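Local coordinates for SCARECROW-LIKE protein 7 (PDB 5HYZ), which binds DNA in vitro through its GRAS domain and probably acts as a transcription factor in plant development and abiotic stress resistance, at residues S268-A272 against M273-S277. Sequence-based numbering, arbitrary orientation.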
loop_
_atom_site.group_PDB
_atom_site.type_symbol
_atom_site.label_atom_id
_atom_site.label_comp_id
_atom_site.label_asym_id
_atom_site.label_seq_id
_atom_site.Cartn_x
_atom_site.Cartn_y
_atom_site.Cartn_z
ATOM N N SER A 268 -15.581 8.652 2.822
ATOM C CA SER A 268 -14.282 8.065 2.406
ATOM C C SER A 268 -14.467 6.753 1.616
ATOM O O SER A 268 -13.670 6.423 0.743
ATOM C CB SER A 268 -13.393 7.864 3.632
ATOM O OG SER A 268 -13.806 6.766 4.397
ATOM N N LEU A 269 -15.528 6.005 1.890
ATOM C CA LEU A 269 -15.796 4.843 1.038
ATOM C C LEU A 269 -16.214 5.274 -0.362
ATOM O O LEU A 269 -15.903 4.588 -1.341
ATOM C CB LEU A 269 -16.898 3.949 1.628
ATOM C CG LEU A 269 -16.576 3.107 2.862
ATOM C CD1 LEU A 269 -17.651 2.034 3.078
ATOM C CD2 LEU A 269 -15.207 2.483 2.732
ATOM N N ASP A 270 -16.954 6.377 -0.440
ATOM C CA ASP A 270 -17.504 6.834 -1.723
ATOM C C ASP A 270 -16.426 7.239 -2.699
ATOM O O ASP A 270 -16.578 7.102 -3.920
ATOM C CB ASP A 270 -18.419 8.042 -1.526
ATOM C CG ASP A 270 -19.240 8.359 -2.768
ATOM O OD1 ASP A 270 -19.846 7.423 -3.311
ATOM O OD2 ASP A 270 -19.259 9.533 -3.200
ATOM N N VAL A 271 -15.362 7.833 -2.174
ATOM C CA VAL A 271 -14.311 8.265 -3.087
ATOM C C VAL A 271 -13.504 7.050 -3.555
ATOM O O VAL A 271 -12.896 7.069 -4.633
ATOM C CB VAL A 271 -13.412 9.367 -2.412
ATOM C CG1 VAL A 271 -12.204 9.676 -3.243
ATOM C CG2 VAL A 271 -14.210 10.642 -2.204
ATOM N N ALA A 272 -13.511 5.979 -2.759
ATOM C CA ALA A 272 -12.642 4.827 -3.015
ATOM C C ALA A 272 -13.250 3.725 -3.885
ATOM O O ALA A 272 -12.535 3.037 -4.617
ATOM C CB ALA A 272 -12.178 4.216 -1.652
HETATM N N MSE A 273 -14.563 3.532 -3.805
HETATM C CA MSE A 273 -15.197 2.403 -4.473
HETATM C C MSE A 273 -16.382 2.842 -5.336
HETATM O O MSE A 273 -16.925 3.929 -5.144
HETATM C CB MSE A 273 -15.647 1.380 -3.434
HETATM C CG MSE A 273 -14.502 0.791 -2.609
HETATM SE SE MSE A 273 -15.209 -0.209 -1.069
HETATM C CE MSE A 273 -16.145 1.261 -0.302
ATOM N N THR A 274 -16.795 2.008 -6.288
ATOM C CA THR A 274 -17.942 2.354 -7.143
ATOM C C THR A 274 -19.257 2.311 -6.355
ATOM O O THR A 274 -19.379 1.549 -5.385
ATOM C CB THR A 274 -18.090 1.386 -8.334
ATOM O OG1 THR A 274 -18.320 0.071 -7.823
ATOM C CG2 THR A 274 -16.826 1.354 -9.174
ATOM N N ARG A 275 -20.236 3.099 -6.813
ATOM C CA ARG A 275 -21.605 3.102 -6.278
ATOM C C ARG A 275 -22.310 1.739 -6.334
ATOM O O ARG A 275 -23.215 1.483 -5.555
ATOM C CB ARG A 275 -22.450 4.137 -7.030
ATOM C CG ARG A 275 -22.078 5.591 -6.789
ATOM C CD ARG A 275 -22.618 6.048 -5.437
ATOM N NE ARG A 275 -22.043 7.325 -5.017
ATOM C CZ ARG A 275 -22.572 8.521 -5.254
ATOM N NH1 ARG A 275 -23.717 8.627 -5.910
ATOM N NH2 ARG A 275 -21.967 9.622 -4.814
ATOM N N ASP A 276 -21.903 0.853 -7.238
ATOM C CA ASP A 276 -22.579 -0.443 -7.342
ATOM C C ASP A 276 -21.783 -1.601 -6.722
ATOM O O ASP A 276 -22.210 -2.751 -6.771
ATOM C CB ASP A 276 -22.896 -0.752 -8.813
ATOM C CG ASP A 276 -21.648 -1.016 -9.640
ATOM O OD1 ASP A 276 -20.627 -0.324 -9.418
ATOM O OD2 ASP A 276 -21.682 -1.926 -10.507
ATOM N N SER A 277 -20.629 -1.302 -6.128
ATOM C CA SER A 277 -19.805 -2.349 -5.508
ATOM C C SER A 277 -20.544 -3.109 -4.440
ATOM O O SER A 277 -20.966 -2.519 -3.462
ATOM C CB SER A 277 -18.526 -1.759 -4.883
ATOM O OG SER A 277 -17.964 -2.725 -3.998
HETATM O O HOH W 1 -18.395 5.826 -5.564
#
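Asp270 and Arg275 reach each other because the aspartate sets CG anti to its own N (chi1 -168°), while the arginine chain bends at chi2 (-77°) and carries its guanidinium away from the turn, toward the Asp270 carboxylate. The grip is side-on and two-pronged. Arg275 NE meets Asp270 OD1 at 2.8 Å in a nearly straight bond, and Arg275 NH2 reaches Asp270 OD2 at 3.2 Å; both oxygens are approached on their syn side. The carboxylate lies at the guanidinium's edge, the two planes turned 28° apart. Asp270 OD1 also forms a salt bridge with Arg280, and a carboxylate shared between two arginines would probably stay ionised.

All this happens where helix 251-272 runs out into the connection to helix 278-296, within the predicted PFYRE region of the GRAS domain. Met273 N donates to Leu269 O at 3.0 Å, an i to i+4 backbone bond. Beyond it, a type I turn from Thr274 to Ser277 leads to the next helix, with Ser277 as its N-cap.

Met273, present as selenomethionine, runs alongside Leu269, pointing the same way, with its methyl CE against the leucine. The fit is tight: Met273 CE sits 3.4 Å from Leu269 CB. Helix 74-86 borders this apolar pair, touching Leu269 through Leu83 and Met273 through Thr82 and Ala86.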